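Local coordinates for glutamate receptor kainate-like protein (Pleurobrachia bachei, PDB 4ZDM) that binds glycine in a two-lobed ligand-binding domain and probably serves as a glycine-activated ion channel subunit of the glutamate receptor family, at residues A[92-97]-A[215-220]; A[104-109]-A[221-226]; A[121-126]-A[137-142]. All coordinates share one frame; numbering follows the deposited sequence.

Overall arrangement
From the N terminus the chain passes 92-97, which carries part of the glycine pocket, then 104-109, and then runs along strand 112-121 into the second lobe, to 121-126. Interaction 3 closes first. It joins 121-126 to 137-142 across a loop of only ten residues. The chain then runs through the second lobe and returns along strand 205-221. Interaction 1 closes there, at 215-220, and interaction 2 follows at once, at 221-226. These two cross in the chain and touch in space, their centres 11 Å apart, both pairing antiparallel with strand 205-221 or its end. Interaction 3 is nested inside both and lies far off, about 40 Å from interaction 2 between centres.

Interaction 1. Residues A[92-97]-A[215-220]. With GLY (glycine), chain B.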
loop_
_atom_site.group_PDB
_atom_site.type_symbol
_atom_site.label_atom_id
_atom_site.label_comp_id
_atom_site.label_asym_id
_atom_site.label_seq_id
_atom_site.Cartn_x
_atom_site.Cartn_y
_atom_site.Cartn_z
ATOM N N VAL A 92 -5.552 -12.147 5.255
ATOM C CA VAL A 92 -5.782 -12.570 6.651
ATOM C C VAL A 92 -7.175 -13.097 6.917
ATOM O O VAL A 92 -7.542 -13.234 8.097
ATOM C CB VAL A 92 -5.395 -11.427 7.625
ATOM C CG1 VAL A 92 -3.903 -11.056 7.448
ATOM C CG2 VAL A 92 -6.296 -10.219 7.487
ATOM N N VAL A 93 -7.899 -13.510 5.891
ATOM C CA VAL A 93 -9.018 -14.437 6.060
ATOM C C VAL A 93 -8.452 -15.795 6.445
ATOM O O VAL A 93 -7.217 -15.981 6.462
ATOM C CB VAL A 93 -9.870 -14.560 4.818
ATOM C CG1 VAL A 93 -10.455 -13.174 4.401
ATOM C CG2 VAL A 93 -9.147 -15.204 3.631
ATOM N N ALA A 94 -9.328 -16.759 6.720
ATOM C CA ALA A 94 -8.917 -18.146 6.815
ATOM C C ALA A 94 -8.841 -18.650 5.400
ATOM O O ALA A 94 -9.816 -19.098 4.765
ATOM C CB ALA A 94 -9.912 -18.946 7.675
ATOM N N LEU A 95 -7.640 -18.483 4.841
ATOM C CA LEU A 95 -7.428 -18.779 3.425
ATOM C C LEU A 95 -7.005 -20.216 3.256
ATOM O O LEU A 95 -5.991 -20.669 3.814
ATOM C CB LEU A 95 -6.372 -17.851 2.821
ATOM C CG LEU A 95 -6.322 -17.823 1.306
ATOM C CD1 LEU A 95 -7.557 -17.171 0.697
ATOM C CD2 LEU A 95 -5.053 -17.140 0.810
ATOM N N SER A 96 -7.798 -20.977 2.510
ATOM C CA SER A 96 -7.538 -22.380 2.350
ATOM C C SER A 96 -6.349 -22.628 1.442
ATOM O O SER A 96 -6.252 -22.118 0.312
ATOM C CB SER A 96 -8.774 -23.060 1.780
ATOM O OG SER A 96 -9.858 -22.691 2.611
ATOM N N ASN A 97 -5.442 -23.492 1.929
ATOM C CA ASN A 97 -4.241 -23.868 1.219
ATOM C C ASN A 97 -4.581 -25.018 0.306
ATOM O O ASN A 97 -4.914 -26.113 0.753
ATOM C CB ASN A 97 -3.171 -24.235 2.251
ATOM C CG ASN A 97 -1.864 -24.607 1.659
ATOM O OD1 ASN A 97 -1.774 -24.978 0.485
ATOM N ND2 ASN A 97 -0.804 -24.473 2.481
ATOM N N PHE A 215 -7.857 -29.578 4.406
ATOM C CA PHE A 215 -6.914 -28.562 3.975
ATOM C C PHE A 215 -6.569 -27.698 5.180
ATOM O O PHE A 215 -7.369 -27.579 6.091
ATOM C CB PHE A 215 -7.504 -27.642 2.863
ATOM C CG PHE A 215 -8.907 -27.216 3.142
ATOM C CD1 PHE A 215 -9.967 -28.015 2.725
ATOM C CD2 PHE A 215 -9.197 -26.069 3.845
ATOM C CE1 PHE A 215 -11.273 -27.681 3.041
ATOM C CE2 PHE A 215 -10.483 -25.752 4.143
ATOM C CZ PHE A 215 -11.519 -26.536 3.734
ATOM N N GLU A 216 -5.400 -27.090 5.140
ATOM C CA GLU A 216 -5.017 -26.072 6.113
ATOM C C GLU A 216 -5.682 -24.747 5.796
ATOM O O GLU A 216 -5.862 -24.437 4.623
ATOM C CB GLU A 216 -3.516 -25.908 6.132
ATOM C CG GLU A 216 -2.775 -27.106 6.712
ATOM C CD GLU A 216 -1.319 -26.818 6.887
ATOM O OE1 GLU A 216 -0.849 -26.762 8.058
ATOM O OE2 GLU A 216 -0.572 -26.586 5.885
ATOM N N LEU A 217 -5.975 -23.970 6.823
ATOM C CA LEU A 217 -6.465 -22.598 6.755
ATOM C C LEU A 217 -5.348 -21.725 7.266
ATOM O O LEU A 217 -4.878 -21.944 8.393
ATOM C CB LEU A 217 -7.725 -22.423 7.606
ATOM C CG LEU A 217 -8.925 -23.204 7.060
ATOM C CD1 LEU A 217 -9.965 -23.383 8.154
ATOM C CD2 LEU A 217 -9.537 -22.466 5.918
ATOM N N ALA A 218 -4.916 -20.742 6.492
ATOM C CA ALA A 218 -3.713 -19.975 6.804
ATOM C C ALA A 218 -3.817 -18.574 6.278
ATOM O O ALA A 218 -4.812 -18.204 5.648
ATOM C CB ALA A 218 -2.500 -20.722 6.215
ATOM N N PHE A 219 -2.786 -17.763 6.478
ATOM C CA PHE A 219 -2.670 -16.470 5.810
ATOM C C PHE A 219 -1.938 -16.653 4.499
ATOM O O PHE A 219 -1.140 -17.583 4.320
ATOM C CB PHE A 219 -1.963 -15.459 6.700
ATOM C CG PHE A 219 -2.739 -15.023 7.947
ATOM C CD1 PHE A 219 -4.044 -15.383 8.181
ATOM C CD2 PHE A 219 -2.101 -14.181 8.848
ATOM C CE1 PHE A 219 -4.709 -14.907 9.342
ATOM C CE2 PHE A 219 -2.766 -13.708 9.991
ATOM C CZ PHE A 219 -4.039 -14.065 10.228
ATOM N N GLY A 220 -2.186 -15.749 3.550
ATOM C CA GLY A 220 -1.567 -15.754 2.236
ATOM C C GLY A 220 -0.522 -14.665 2.080
ATOM O O GLY A 220 -0.789 -13.529 2.494
HETATM N N GLY B . -11.847 -20.065 3.224
HETATM C CA GLY B . -12.347 -19.928 1.831
HETATM C C GLY B . -11.281 -19.848 0.796
HETATM O O GLY B . -11.557 -19.859 -0.414
HETATM O OXT GLY B . -10.062 -19.754 1.136
HETATM O O HOH W 1 -3.861 -27.737 2.731
HETATM O O HOH W 2 -0.701 -23.660 5.477
#
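Val92 packs over one face of the Phe219 ring. Its CG1 methyl stands above the ring centre, 3.9 Å from the centroid, in a CH-pi contact. CG1 lies anti to the carbonyl carbon (chi1 -60°), which sets that methyl over the ring. Helix 40-52 covers the same two side chains, through Val45 on Val92 and through Ile44 and Met48 on Phe219. This end is tightly packed and buried.

Next along, the chain turns at Val93 and runs beside strand 205-221. Leu95 and Ala218 form an antiparallel hydrogen-bonded pair. Leu95 N gives to Ala218 O at 3.0 Å, and Ala218 N gives to Leu95 O at 2.9 Å. Leu217 CD2 reaches back to Ser96 OG, 3.3 Å away, and also packs on Ala94 CB.

Residues 94-96 form part of the first-lobe side of the clamshell pocket found in ionotropic glutamate receptors. Ala94 sits at the centre of an inverse gamma turn, and its O takes a bond from the glycine N at 2.7 Å. Ser96 N meets the glycine OXT in an almost straight bond, with an N-H...O angle of 178°. Ser96 OG is bonded to Glu191, which also binds the glycine amino group. Arg101 and Asn148 add further hydrogen bonds to the ligand.

The Asn97 end is looser and partly exposed. Asn97 N still gives to Glu216 O at 2.9 Å, but the side chains only lie side by side, pointing the same way. Asn97 ND2 and Glu216 OE2 are 4.0 Å apart, with a water between them. A second water joins Asn97 O to Glu216 N. The other carboxylate oxygen, Glu216 OE1, turns to Ser110.

Interaction 2. Residues A[104-109]-A[221-226]; sequences DIDFSL and LRKNSP
Lys223 lays its aliphatic chain over the backbone of Asp104, with Lys223 CE 3.9 Å from Asp104 C. The chain is extended beyond CG, and NZ ends on the carbonyl of Ala103. It crosses the Asp106 side chain at about a right angle, and Lys223 CG touches Asp106 OD1.

The backbones are joined at one point. Asp106 and Leu221 form an antiparallel hydrogen-bonded pair: Asp106 N gives to Leu221 O and Leu221 N gives to Asp106 O, both at 2.9 Å. The Leu221 carbonyl oxygen also lies 3.5 Å from Ile105 CB. The Ile105 side chain itself turns away and packs on Ile80, Leu83 and Leu84 of helix 78-84. Leu221 CD1 rests 4.2 Å from Ser108 CB.

Here strand 205-221 ends and the chain bends through a type II turn, Arg222 to Ser225, on its way to helix 228-240. The turn's own bond, Ser225 N to Arg222 O, is weak at 3.4 Å. One water reinforces it by binding both those atoms and Asp106 OD2. A second water links Asp106 OD2 to Asn224 N, 2.7 Å from each. Asp106 CG is anti to the carbonyl carbon (chi1 -83°), and Asp106 OD2 lies 4.0 Å from Asn224 N. A third water joins Asp104 O to Lys223 N.

Asp106 OD1 and Lys223 NZ have opposite charges but are 5.5 Å apart, too far for a salt bridge. The polar link from the carboxylate to the turn runs through two waters; any attraction to the lysine probably acts at longer range.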
loop_
_atom_site.group_PDB
_atom_site.type_symbol
_atom_site.label_atom_id
_atom_site.label_comp_id
_atom_site.label_asym_id
_atom_site.label_seq_id
_atom_site.Cartn_x
_atom_site.Cartn_y
_atom_site.Cartn_z
ATOM N N ASP A 104 1.222 -20.296 -6.917
ATOM C CA ASP A 104 1.397 -18.891 -7.221
ATOM C C ASP A 104 1.584 -17.964 -5.987
ATOM O O ASP A 104 2.136 -16.890 -6.143
ATOM C CB ASP A 104 0.222 -18.378 -8.036
ATOM C CG ASP A 104 0.154 -18.976 -9.430
ATOM O OD1 ASP A 104 1.216 -19.413 -9.954
ATOM O OD2 ASP A 104 -0.963 -18.999 -9.998
ATOM N N ILE A 105 1.120 -18.354 -4.792
ATOM C CA ILE A 105 1.374 -17.633 -3.540
ATOM C C ILE A 105 1.867 -18.618 -2.490
ATOM O O ILE A 105 1.774 -19.832 -2.670
ATOM C CB ILE A 105 0.115 -16.911 -3.038
ATOM C CG1 ILE A 105 -1.009 -17.886 -2.686
ATOM C CG2 ILE A 105 -0.337 -15.897 -4.088
ATOM C CD1 ILE A 105 -2.109 -17.224 -1.796
ATOM N N ASP A 106 2.398 -18.069 -1.422
ATOM C CA ASP A 106 2.767 -18.844 -0.229
ATOM C C ASP A 106 1.672 -18.767 0.813
ATOM O O ASP A 106 0.847 -17.828 0.837
ATOM C CB ASP A 106 4.047 -18.332 0.399
ATOM C CG ASP A 106 5.333 -18.875 -0.247
ATOM O OD1 ASP A 106 5.270 -19.775 -1.110
ATOM O OD2 ASP A 106 6.399 -18.394 0.193
ATOM N N PHE A 107 1.656 -19.769 1.672
ATOM C CA PHE A 107 0.776 -19.829 2.839
ATOM C C PHE A 107 1.635 -19.834 4.083
ATOM O O PHE A 107 2.677 -20.513 4.143
ATOM C CB PHE A 107 -0.100 -21.075 2.777
ATOM C CG PHE A 107 -1.155 -20.975 1.747
ATOM C CD1 PHE A 107 -0.891 -21.295 0.430
ATOM C CD2 PHE A 107 -2.393 -20.504 2.060
ATOM C CE1 PHE A 107 -1.878 -21.173 -0.547
ATOM C CE2 PHE A 107 -3.381 -20.378 1.112
ATOM C CZ PHE A 107 -3.119 -20.706 -0.213
ATOM N N SER A 108 1.165 -19.086 5.058
ATOM C CA SER A 108 1.773 -19.150 6.384
ATOM C C SER A 108 1.572 -20.498 7.000
ATOM O O SER A 108 0.769 -21.311 6.558
ATOM C CB SER A 108 1.180 -18.080 7.314
ATOM O OG SER A 108 -0.148 -18.386 7.743
ATOM N N LEU A 109 2.300 -20.710 8.093
ATOM C CA LEU A 109 1.945 -21.755 9.031
ATOM C C LEU A 109 0.468 -21.589 9.370
ATOM O O LEU A 109 -0.024 -20.469 9.541
ATOM C CB LEU A 109 2.865 -21.674 10.258
ATOM C CG LEU A 109 2.760 -22.733 11.314
ATOM C CD1 LEU A 109 4.204 -23.068 11.850
ATOM C CD2 LEU A 109 1.885 -22.210 12.402
ATOM N N LEU A 221 0.624 -14.996 1.456
ATOM C CA LEU A 221 1.714 -14.052 1.276
ATOM C C LEU A 221 2.280 -14.228 -0.101
ATOM O O LEU A 221 2.175 -15.320 -0.672
ATOM C CB LEU A 221 2.873 -14.264 2.265
ATOM C CG LEU A 221 2.579 -13.977 3.754
ATOM C CD1 LEU A 221 1.832 -15.082 4.417
ATOM C CD2 LEU A 221 3.903 -13.757 4.490
ATOM N N ARG A 222 2.866 -13.185 -0.670
ATOM C CA ARG A 222 3.613 -13.368 -1.915
ATOM C C ARG A 222 4.799 -14.284 -1.663
ATOM O O ARG A 222 5.361 -14.333 -0.578
ATOM C CB ARG A 222 4.083 -12.009 -2.491
ATOM C CG ARG A 222 2.963 -11.180 -3.068
ATOM C CD ARG A 222 3.498 -9.883 -3.670
ATOM N NE ARG A 222 4.013 -8.967 -2.668
ATOM C CZ ARG A 222 3.231 -8.147 -1.962
ATOM N NH1 ARG A 222 1.940 -8.111 -2.171
ATOM N NH2 ARG A 222 3.769 -7.363 -1.025
ATOM N N LYS A 223 5.199 -14.993 -2.720
ATOM C CA LYS A 223 6.434 -15.770 -2.640
ATOM C C LYS A 223 7.625 -14.876 -2.263
ATOM O O LYS A 223 7.708 -13.722 -2.646
ATOM C CB LYS A 223 6.678 -16.492 -3.969
ATOM C CG LYS A 223 5.629 -17.533 -4.231
ATOM C CD LYS A 223 5.942 -18.269 -5.499
ATOM C CE LYS A 223 5.095 -19.502 -5.599
ATOM N NZ LYS A 223 5.791 -20.435 -6.530
ATOM N N ASN A 224 8.539 -15.453 -1.508
ATOM C CA ASN A 224 9.788 -14.788 -1.126
ATOM C C ASN A 224 9.595 -13.597 -0.226
ATOM O O ASN A 224 10.378 -12.650 -0.174
ATOM C CB ASN A 224 10.584 -14.363 -2.377
ATOM C CG ASN A 224 10.950 -15.559 -3.246
ATOM O OD1 ASN A 224 11.528 -16.525 -2.754
ATOM N ND2 ASN A 224 10.513 -15.544 -4.496
ATOM N N SER A 225 8.509 -13.628 0.547
ATOM C CA SER A 225 8.253 -12.523 1.448
ATOM C C SER A 225 9.277 -12.446 2.547
ATOM O O SER A 225 9.508 -13.449 3.235
ATOM C CB SER A 225 6.870 -12.654 2.095
ATOM O OG SER A 225 6.693 -11.594 3.027
ATOM N N PRO A 226 9.790 -11.240 2.783
ATOM C CA PRO A 226 10.768 -11.126 3.856
ATOM C C PRO A 226 10.177 -11.262 5.238
ATOM O O PRO A 226 10.979 -11.420 6.180
ATOM C CB PRO A 226 11.370 -9.737 3.614
ATOM C CG PRO A 226 10.351 -8.974 2.901
ATOM C CD PRO A 226 9.609 -9.978 2.031
HETATM O O HOH W 3 3.475 -14.690 -4.930
HETATM O O HOH W 4 6.514 -15.947 1.300
HETATM O O HOH W 5 8.711 -18.132 -1.086
#

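Interaction 3. Residues A[121-126]-A[137-142]; sequences KSDGTD and DKYQWG
Tyr139 OH lies between Asp123 and Thr125, 3.2 Å from Asp123 OD2 and equally far from Thr125 O. The hydroxyl donates to a water 2.6 Å away, and this water in turn donates to Lys121 O and Asp126 OD1. Thr125 O sits at the ring edge, in its plane. Asp123 and Tyr139 meet tip to tip, with carboxylate and ring only 20° apart.

Lys138 adds the charged link. Its NZ makes a salt bridge to Asp123 OD2 at 3.1 Å, approaching from above the carboxylate plane. The chain bends at chi4 (35°) to place NZ there. Lys138 CG lies over one face of the Tyr139 ring, toward the rim.

Asp126 takes two bonds from within its own loop. OD1 accepts from Asp123 N at 2.8 Å and OD2 from Ser122 OG at 2.7 Å, each through its syn lone pair. Residues 123-125 are exposed and poorly ordered, so the outer side of the contact is less certain than the buried tyrosine.

The contact closes the connection from strand 112-121 to strand 140-144, at the outer end of the second lobe of the two-lobed, periplasmic-binding-protein-like fold.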
loop_
_atom_site.group_PDB
_atom_site.type_symbol
_atom_site.label_atom_id
_atom_site.label_comp_id
_atom_site.label_asym_id
_atom_site.label_seq_id
_atom_site.Cartn_x
_atom_site.Cartn_y
_atom_site.Cartn_z
ATOM N N LYS A 121 -30.796 -29.245 4.480
ATOM C CA LYS A 121 -31.977 -29.203 5.379
ATOM C C LYS A 121 -32.575 -30.626 5.389
ATOM O O LYS A 121 -32.887 -31.174 4.350
ATOM C CB LYS A 121 -32.986 -28.164 4.908
ATOM C CG LYS A 121 -34.176 -27.946 5.865
ATOM C CD LYS A 121 -35.191 -26.993 5.219
ATOM C CE LYS A 121 -36.565 -27.073 5.881
ATOM N NZ LYS A 121 -37.541 -26.267 5.085
ATOM N N SER A 122 -32.642 -31.231 6.561
ATOM C CA SER A 122 -33.048 -32.642 6.678
ATOM C C SER A 122 -34.483 -32.852 6.217
ATOM O O SER A 122 -35.381 -32.115 6.620
ATOM C CB SER A 122 -32.893 -33.130 8.124
ATOM O OG SER A 122 -33.123 -34.532 8.209
ATOM N N ASP A 123 -34.667 -33.852 5.359
ATOM C CA ASP A 123 -35.975 -34.234 4.833
ATOM C C ASP A 123 -36.392 -35.589 5.369
ATOM O O ASP A 123 -37.468 -36.080 5.039
ATOM C CB ASP A 123 -35.953 -34.301 3.301
ATOM C CG ASP A 123 -36.016 -32.945 2.652
ATOM O OD1 ASP A 123 -36.429 -31.980 3.328
ATOM O OD2 ASP A 123 -35.663 -32.843 1.457
ATOM N N GLY A 124 -35.530 -36.200 6.181
ATOM C CA GLY A 124 -35.697 -37.595 6.548
ATOM C C GLY A 124 -35.071 -38.506 5.504
ATOM O O GLY A 124 -34.310 -39.416 5.845
ATOM N N THR A 125 -35.384 -38.255 4.230
ATOM C CA THR A 125 -34.777 -38.996 3.119
ATOM C C THR A 125 -33.406 -38.432 2.754
ATOM O O THR A 125 -33.091 -38.265 1.571
ATOM C CB THR A 125 -35.642 -38.961 1.838
ATOM O OG1 THR A 125 -35.687 -37.621 1.327
ATOM C CG2 THR A 125 -37.061 -39.467 2.109
ATOM N N ASP A 126 -32.597 -38.135 3.763
ATOM C CA ASP A 126 -31.281 -37.578 3.520
ATOM C C ASP A 126 -30.378 -38.637 2.900
ATOM O O ASP A 126 -30.586 -39.843 3.066
ATOM C CB ASP A 126 -30.662 -37.055 4.810
ATOM C CG ASP A 126 -31.630 -36.217 5.631
ATOM O OD1 ASP A 126 -32.492 -35.516 5.049
ATOM O OD2 ASP A 126 -31.525 -36.267 6.871
ATOM N N ASP A 137 -32.030 -37.237 -8.174
ATOM C CA ASP A 137 -32.577 -36.005 -8.736
ATOM C C ASP A 137 -33.469 -35.256 -7.751
ATOM O O ASP A 137 -34.159 -34.312 -8.130
ATOM C CB ASP A 137 -33.358 -36.311 -10.022
ATOM C CG ASP A 137 -34.272 -37.518 -9.884
ATOM O OD1 ASP A 137 -34.997 -37.613 -8.867
ATOM O OD2 ASP A 137 -34.260 -38.373 -10.799
ATOM N N LYS A 138 -33.465 -35.670 -6.490
ATOM C CA LYS A 138 -34.217 -34.968 -5.459
ATOM C C LYS A 138 -33.534 -33.674 -5.011
ATOM O O LYS A 138 -34.188 -32.660 -4.785
ATOM C CB LYS A 138 -34.414 -35.878 -4.247
ATOM C CG LYS A 138 -35.130 -35.221 -3.066
ATOM C CD LYS A 138 -35.488 -36.271 -2.017
ATOM C CE LYS A 138 -36.022 -35.657 -0.737
ATOM N NZ LYS A 138 -36.832 -34.436 -0.969
ATOM N N TYR A 139 -32.210 -33.717 -4.891
ATOM C CA TYR A 139 -31.473 -32.574 -4.363
ATOM C C TYR A 139 -30.619 -31.924 -5.416
ATOM O O TYR A 139 -29.911 -32.605 -6.154
ATOM C CB TYR A 139 -30.574 -33.012 -3.230
ATOM C CG TYR A 139 -31.318 -33.560 -2.061
ATOM C CD1 TYR A 139 -31.862 -32.722 -1.106
ATOM C CD2 TYR A 139 -31.505 -34.929 -1.929
ATOM C CE1 TYR A 139 -32.568 -33.235 -0.024
ATOM C CE2 TYR A 139 -32.205 -35.453 -0.855
ATOM C CZ TYR A 139 -32.733 -34.603 0.087
ATOM O OH TYR A 139 -33.414 -35.137 1.151
ATOM N N GLN A 140 -30.713 -30.599 -5.478
ATOM C CA GLN A 140 -29.687 -29.784 -6.114
ATOM C C GLN A 140 -28.503 -29.669 -5.151
ATOM O O GLN A 140 -28.622 -29.924 -3.961
ATOM C CB GLN A 140 -30.185 -28.382 -6.427
ATOM C CG GLN A 140 -31.273 -28.329 -7.496
ATOM C CD GLN A 140 -31.622 -26.904 -7.828
ATOM O OE1 GLN A 140 -32.387 -26.269 -7.110
ATOM N NE2 GLN A 140 -31.013 -26.370 -8.885
ATOM N N TRP A 141 -27.349 -29.292 -5.683
ATOM C CA TRP A 141 -26.246 -28.941 -4.796
ATOM C C TRP A 141 -25.475 -27.771 -5.375
ATOM O O TRP A 141 -25.570 -27.463 -6.551
ATOM C CB TRP A 141 -25.331 -30.135 -4.566
ATOM C CG TRP A 141 -24.629 -30.675 -5.782
ATOM C CD1 TRP A 141 -23.353 -30.364 -6.179
ATOM C CD2 TRP A 141 -25.114 -31.634 -6.723
ATOM N NE1 TRP A 141 -23.021 -31.057 -7.307
ATOM C CE2 TRP A 141 -24.089 -31.848 -7.662
ATOM C CE3 TRP A 141 -26.327 -32.332 -6.868
ATOM C CZ2 TRP A 141 -24.232 -32.721 -8.735
ATOM C CZ3 TRP A 141 -26.455 -33.197 -7.937
ATOM C CH2 TRP A 141 -25.402 -33.395 -8.840
ATOM N N GLY A 142 -24.711 -27.090 -4.518
ATOM C CA GLY A 142 -24.046 -25.872 -4.878
ATOM C C GLY A 142 -22.723 -25.614 -4.177
ATOM O O GLY A 142 -22.475 -26.123 -3.107
HETATM O O HOH W 6 -32.337 -33.869 3.184
#